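PDB 1ZCE: hypothetical protein Atu2648, which is of unknown function but consists largely of an EVE domain, related to the PUA and ASCH domains, and so may bind RNA or modified nucleic acid bases. Local coordinates for residues Y4-K8 with S121-E127; D48-F52 with Y130-C134. All blocks are in the same frame, centred on the assembly; numbering follows the deposited sequence.

Contact 1 of 2, residues Y4-K8 with S121-E127; sequences YWLYK and SVQPVTE
The indole of Trp5 meets Gln123 O near its ring plane, with CE3 at the edge 3.5 Å from that oxygen, while Pro124 CA approaches the same ring obliquely, 3.7 Å from CE3. The phenol of Tyr4 has a water in its plane at the hydroxyl end and the CG of Glu127 coming in at a slant near CE2; the ring of Tyr130, on the following helix, stacks on it. Tyr7 takes a methyl of Val122 obliquely at CD2, and the ring of Trp29 meets it edge to face. These rings decorate an antiparallel strand pair of the EVE domain, a PUA-related fold, in which 122-125 runs along the border of the mixed sheet and 4-9 is the next strand in.

The pair's backbone bonds are straight toward Lys8 and bent toward Tyr4. Gln123 N bonds to Leu6 O (170°), 2.8 Å away and in the carbonyl plane, and Leu6 N returns a bent bond (142°) to Gln123 O. Farther along, Lys8 N reaches Ser121 O at 2.9 Å, nearly along the C=O axis; a second water gives hydrogens to both Ser121 O and Lys8 O. Val125 N meets Tyr4 O at 3.0 Å, equally bent and above the carbonyl plane. Leu6 and Gln123 lie side by side on one face, where Val125 CG2 also touches Leu6 CB at 3.7 Å and helix 113-116 lies over them.

With CG of Tyr4 opposite its carbonyl carbon (chi1 -67°), the ring passes across the start of the Glu127 side chain, and its hydroxyl bonds to Ser145 N and the in-plane water, which donates to Glu127 OE1. Here a third water spans the backbone, accepting from Tyr4 N at 2.9 Å and donating to Val125 O at 2.7 Å.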
loop_
_atom_site.group_PDB
_atom_site.type_symbol
_atom_site.label_atom_id
_atom_site.label_comp_id
_atom_site.label_asym_id
_atom_site.label_seq_id
_atom_site.Cartn_x
_atom_site.Cartn_y
_atom_site.Cartn_z
ATOM N N TYR A 4 -4.387 -8.435 1.861
ATOM C CA TYR A 4 -3.956 -7.107 2.289
ATOM C C TYR A 4 -2.648 -6.756 1.596
ATOM O O TYR A 4 -1.877 -7.643 1.230
ATOM C CB TYR A 4 -3.808 -7.078 3.810
ATOM C CG TYR A 4 -5.139 -7.238 4.498
ATOM C CD1 TYR A 4 -5.943 -6.132 4.754
ATOM C CD2 TYR A 4 -5.644 -8.504 4.805
ATOM C CE1 TYR A 4 -7.215 -6.275 5.291
ATOM C CE2 TYR A 4 -6.923 -8.658 5.345
ATOM C CZ TYR A 4 -7.699 -7.538 5.580
ATOM O OH TYR A 4 -8.972 -7.666 6.085
ATOM N N TRP A 5 -2.400 -5.461 1.430
ATOM C CA TRP A 5 -1.229 -5.008 0.696
ATOM C C TRP A 5 -0.539 -3.792 1.298
ATOM O O TRP A 5 -1.007 -3.217 2.279
ATOM C CB TRP A 5 -1.666 -4.667 -0.733
ATOM C CG TRP A 5 -2.559 -5.706 -1.342
ATOM C CD1 TRP A 5 -3.929 -5.747 -1.322
ATOM C CD2 TRP A 5 -2.136 -6.878 -2.030
ATOM N NE1 TRP A 5 -4.380 -6.879 -1.962
ATOM C CE2 TRP A 5 -3.294 -7.595 -2.407
ATOM C CE3 TRP A 5 -0.881 -7.400 -2.369
ATOM C CZ2 TRP A 5 -3.236 -8.807 -3.109
ATOM C CZ3 TRP A 5 -0.817 -8.599 -3.062
ATOM C CH2 TRP A 5 -1.988 -9.291 -3.426
ATOM N N LEU A 6 0.588 -3.418 0.700
ATOM C CA LEU A 6 1.331 -2.231 1.115
ATOM C C LEU A 6 1.876 -1.549 -0.135
ATOM O O LEU A 6 2.398 -2.207 -1.036
ATOM C CB LEU A 6 2.474 -2.573 2.086
ATOM C CG LEU A 6 3.313 -1.380 2.578
ATOM C CD1 LEU A 6 3.783 -1.610 4.015
ATOM C CD2 LEU A 6 4.497 -1.155 1.649
ATOM N N TYR A 7 1.728 -0.229 -0.182
ATOM C CA TYR A 7 2.182 0.578 -1.309
ATOM C C TYR A 7 3.200 1.593 -0.819
ATOM O O TYR A 7 2.913 2.381 0.086
ATOM C CB TYR A 7 1.011 1.343 -1.947
ATOM C CG TYR A 7 -0.220 0.512 -2.207
ATOM C CD1 TYR A 7 -1.070 0.153 -1.163
ATOM C CD2 TYR A 7 -0.524 0.057 -3.488
ATOM C CE1 TYR A 7 -2.187 -0.645 -1.382
ATOM C CE2 TYR A 7 -1.643 -0.746 -3.716
ATOM C CZ TYR A 7 -2.466 -1.093 -2.657
ATOM O OH TYR A 7 -3.552 -1.918 -2.855
ATOM N N LYS A 8 4.393 1.567 -1.400
ATOM C CA LYS A 8 5.422 2.528 -1.032
ATOM C C LYS A 8 5.244 3.777 -1.894
ATOM O O LYS A 8 5.010 3.684 -3.102
ATOM C CB LYS A 8 6.818 1.952 -1.271
ATOM C CG LYS A 8 7.188 0.779 -0.384
ATOM C CD LYS A 8 8.670 0.455 -0.530
ATOM C CE LYS A 8 9.116 -0.608 0.457
ATOM N NZ LYS A 8 10.584 -0.863 0.365
ATOM N N SER A 121 7.986 -2.312 -4.473
ATOM C CA SER A 121 7.213 -1.109 -4.148
ATOM C C SER A 121 5.749 -1.373 -3.810
ATOM O O SER A 121 5.088 -0.524 -3.209
ATOM C CB SER A 121 7.295 -0.097 -5.298
ATOM O OG SER A 121 6.557 -0.540 -6.423
ATOM N N VAL A 122 5.241 -2.531 -4.220
ATOM C CA VAL A 122 3.860 -2.932 -3.938
ATOM C C VAL A 122 4.018 -4.343 -3.392
ATOM O O VAL A 122 4.490 -5.248 -4.093
ATOM C CB VAL A 122 3.002 -2.922 -5.208
ATOM C CG1 VAL A 122 1.568 -3.289 -4.859
ATOM C CG2 VAL A 122 3.056 -1.553 -5.856
ATOM N N GLN A 123 3.612 -4.523 -2.140
ATOM C CA GLN A 123 3.826 -5.786 -1.450
ATOM C C GLN A 123 2.632 -6.437 -0.780
ATOM O O GLN A 123 1.623 -5.792 -0.497
ATOM C CB GLN A 123 4.877 -5.571 -0.348
ATOM C CG GLN A 123 6.079 -4.729 -0.746
ATOM C CD GLN A 123 6.938 -4.316 0.440
ATOM O OE1 GLN A 123 8.078 -3.889 0.266
ATOM N NE2 GLN A 123 6.391 -4.429 1.650
ATOM N N PRO A 124 2.735 -7.747 -0.524
ATOM C CA PRO A 124 1.634 -8.431 0.147
ATOM C C PRO A 124 1.850 -8.181 1.646
ATOM O O PRO A 124 2.961 -7.866 2.090
ATOM C CB PRO A 124 1.849 -9.895 -0.226
ATOM C CG PRO A 124 3.329 -9.992 -0.330
ATOM C CD PRO A 124 3.723 -8.711 -1.044
ATOM N N VAL A 125 0.772 -8.307 2.407
ATOM C CA VAL A 125 0.801 -8.142 3.854
ATOM C C VAL A 125 -0.126 -9.235 4.361
ATOM O O VAL A 125 -1.266 -9.321 3.912
ATOM C CB VAL A 125 0.240 -6.757 4.289
ATOM C CG1 VAL A 125 0.170 -6.675 5.810
ATOM C CG2 VAL A 125 1.113 -5.628 3.749
ATOM N N THR A 126 0.345 -10.092 5.260
ATOM C CA THR A 126 -0.531 -11.141 5.770
ATOM C C THR A 126 -1.598 -10.488 6.642
ATOM O O THR A 126 -1.425 -9.359 7.109
ATOM C CB THR A 126 0.226 -12.171 6.628
ATOM O OG1 THR A 126 0.630 -11.563 7.860
ATOM C CG2 THR A 126 1.442 -12.696 5.883
ATOM N N GLU A 127 -2.706 -11.188 6.856
ATOM C CA GLU A 127 -3.777 -10.644 7.680
ATOM C C GLU A 127 -3.258 -10.318 9.078
ATOM O O GLU A 127 -3.580 -9.273 9.639
ATOM C CB GLU A 127 -4.941 -11.636 7.768
ATOM C CG GLU A 127 -6.179 -11.081 8.461
ATOM C CD GLU A 127 -7.347 -12.054 8.452
ATOM O OE1 GLU A 127 -8.430 -11.690 8.959
ATOM O OE2 GLU A 127 -7.182 -13.182 7.939
HETATM O O HOH W 1 -2.855 -10.839 2.420
HETATM O O HOH W 2 -9.814 -10.104 6.858
HETATM O O HOH W 3 4.414 1.735 -4.894
#

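Contact 2 of 2, residues D48-F52 with Y130-C134; sequences DKGFF and YLEVC
Phe51 and Tyr130 are swung toward each other by different first torsions: CG of Phe51 stands opposite its own carbonyl carbon (chi1 -66°), whereas CG of Tyr130 is trans to its own backbone nitrogen (chi1 176°). Their rings come out near parallel, with planes 23° apart, but slid so far that they hardly overlap. CZ of Phe51 makes the closest touch, 3.4 Å from CD2 of Tyr130, and the same carbon lies 3.5 Å from CB of Val133, whose CG1 also flanks the tip of the ring. The Phe51 ring thus reaches from the sheet to Tyr130 and, one helical turn on, to Val133 and Cys134, joining helix 127-136 of the EVE domain to the sheet of its PUA-like fold; the axis of the 130-134 turn passes 10.2 Å from that of 49-52. The Phe51 side chain also meets Leu6 of strand 4-9 and Met94 of strand 84-99.

Cys134 serves both rings. Its SG sits at the edge of Phe51, 3.7 Å from CE1, in a sulfur-aromatic contact, and also lies 3.8 Å above the plane of the Tyr130 ring toward its rim, on the face opposite Tyr4. The Tyr130 hydroxyl bonds to Pro143 O and passes CB of Lys49 at 3.9 Å; beyond that carbon the lysine chain bends away, sending NZ to the carbonyl oxygens of Gly47 and Lys144.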
loop_
_atom_site.group_PDB
_atom_site.type_symbol
_atom_site.label_atom_id
_atom_site.label_comp_id
_atom_site.label_asym_id
_atom_site.label_seq_id
_atom_site.Cartn_x
_atom_site.Cartn_y
_atom_site.Cartn_z
ATOM N N ASP A 48 -9.917 -4.238 -1.681
ATOM C CA ASP A 48 -8.764 -4.742 -0.932
ATOM C C ASP A 48 -8.114 -3.567 -0.218
ATOM O O ASP A 48 -7.899 -2.512 -0.817
ATOM C CB ASP A 48 -7.733 -5.389 -1.858
ATOM C CG ASP A 48 -8.053 -6.839 -2.185
ATOM O OD1 ASP A 48 -9.103 -7.357 -1.753
ATOM O OD2 ASP A 48 -7.239 -7.475 -2.882
ATOM N N LYS A 49 -7.798 -3.764 1.057
ATOM C CA LYS A 49 -7.191 -2.727 1.874
ATOM C C LYS A 49 -5.680 -2.878 1.932
ATOM O O LYS A 49 -5.140 -3.975 1.776
ATOM C CB LYS A 49 -7.774 -2.781 3.285
ATOM C CG LYS A 49 -9.291 -2.673 3.331
ATOM C CD LYS A 49 -9.776 -1.345 2.770
ATOM C CE LYS A 49 -11.281 -1.152 2.959
ATOM N NZ LYS A 49 -12.102 -2.187 2.276
ATOM N N GLY A 50 -4.999 -1.761 2.147
ATOM C CA GLY A 50 -3.555 -1.792 2.220
ATOM C C GLY A 50 -2.981 -0.583 2.925
ATOM O O GLY A 50 -3.692 0.380 3.244
ATOM N N PHE A 51 -1.679 -0.642 3.172
ATOM C CA PHE A 51 -0.979 0.441 3.846
ATOM C C PHE A 51 -0.340 1.401 2.866
ATOM O O PHE A 51 0.182 0.993 1.828
ATOM C CB PHE A 51 0.126 -0.102 4.753
ATOM C CG PHE A 51 -0.372 -0.907 5.916
ATOM C CD1 PHE A 51 -1.410 -0.437 6.714
ATOM C CD2 PHE A 51 0.228 -2.115 6.243
ATOM C CE1 PHE A 51 -1.840 -1.158 7.826
ATOM C CE2 PHE A 51 -0.193 -2.841 7.350
ATOM C CZ PHE A 51 -1.231 -2.362 8.145
ATOM N N PHE A 52 -0.410 2.685 3.195
ATOM C CA PHE A 52 0.231 3.717 2.397
ATOM C C PHE A 52 1.470 3.999 3.252
ATOM O O PHE A 52 1.365 4.469 4.390
ATOM C CB PHE A 52 -0.671 4.949 2.279
ATOM C CG PHE A 52 -0.189 5.978 1.284
ATOM C CD1 PHE A 52 0.798 6.900 1.628
ATOM C CD2 PHE A 52 -0.739 6.039 0.003
ATOM C CE1 PHE A 52 1.221 7.875 0.715
ATOM C CE2 PHE A 52 -0.321 7.010 -0.919
ATOM C CZ PHE A 52 0.658 7.926 -0.563
ATOM N N TYR A 130 -1.145 -7.226 8.999
ATOM C CA TYR A 130 -2.008 -6.067 8.845
ATOM C C TYR A 130 -2.655 -5.685 10.176
ATOM O O TYR A 130 -2.643 -4.520 10.572
ATOM C CB TYR A 130 -3.082 -6.356 7.790
ATOM C CG TYR A 130 -4.111 -5.259 7.614
ATOM C CD1 TYR A 130 -5.373 -5.355 8.210
ATOM C CD2 TYR A 130 -3.838 -4.138 6.826
ATOM C CE1 TYR A 130 -6.338 -4.374 8.017
ATOM C CE2 TYR A 130 -4.800 -3.146 6.631
ATOM C CZ TYR A 130 -6.044 -3.274 7.229
ATOM O OH TYR A 130 -6.998 -2.305 7.027
ATOM N N LEU A 131 -3.215 -6.668 10.872
ATOM C CA LEU A 131 -3.859 -6.392 12.148
ATOM C C LEU A 131 -2.874 -5.885 13.199
ATOM O O LEU A 131 -3.209 -5.011 13.998
ATOM C CB LEU A 131 -4.575 -7.647 12.658
ATOM C CG LEU A 131 -5.773 -8.091 11.808
ATOM C CD1 LEU A 131 -6.269 -9.445 12.274
ATOM C CD2 LEU A 131 -6.883 -7.056 11.893
ATOM N N GLU A 132 -1.660 -6.428 13.200
ATOM C CA GLU A 132 -0.653 -6.013 14.171
ATOM C C GLU A 132 -0.171 -4.582 13.911
ATOM O O GLU A 132 -0.067 -3.784 14.842
ATOM C CB GLU A 132 0.523 -6.992 14.149
ATOM C CG GLU A 132 1.669 -6.652 15.098
ATOM C CD GLU A 132 1.305 -6.749 16.573
ATOM O OE1 GLU A 132 2.184 -6.459 17.412
ATOM O OE2 GLU A 132 0.156 -7.113 16.905
ATOM N N VAL A 133 0.129 -4.253 12.658
ATOM C CA VAL A 133 0.567 -2.899 12.335
ATOM C C VAL A 133 -0.569 -1.929 12.662
ATOM O O VAL A 133 -0.328 -0.848 13.200
ATOM C CB VAL A 133 0.981 -2.780 10.842
ATOM C CG1 VAL A 133 1.202 -1.320 10.457
ATOM C CG2 VAL A 133 2.271 -3.564 10.609
ATOM N N CYS A 134 -1.804 -2.311 12.349
ATOM C CA CYS A 134 -2.940 -1.448 12.658
ATOM C C CYS A 134 -3.045 -1.201 14.165
ATOM O O CYS A 134 -3.257 -0.062 14.592
ATOM C CB CYS A 134 -4.243 -2.051 12.127
ATOM S SG CYS A 134 -4.478 -1.810 10.346
#

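Overall arrangement
From the N terminus the chain lays down 4-8, then 48-52 in the neighbouring parallel strand, and only much later returns with 121-127 and 130-134. Contact 1 closes the first long loop when 121-127 pairs with 4-8; contact 2 closes the second when the helix that follows directly comes down on 48-52. Neither loop nests within the other: the segments alternate, so the two closures cross. They adjoin as well. Trp5 O and Tyr7 N probably bond to the backbone of Phe51, and Val125 CG1 packs against the start of 130-134. Together they tie the C-terminal strand and helix to the early strands of the sheet.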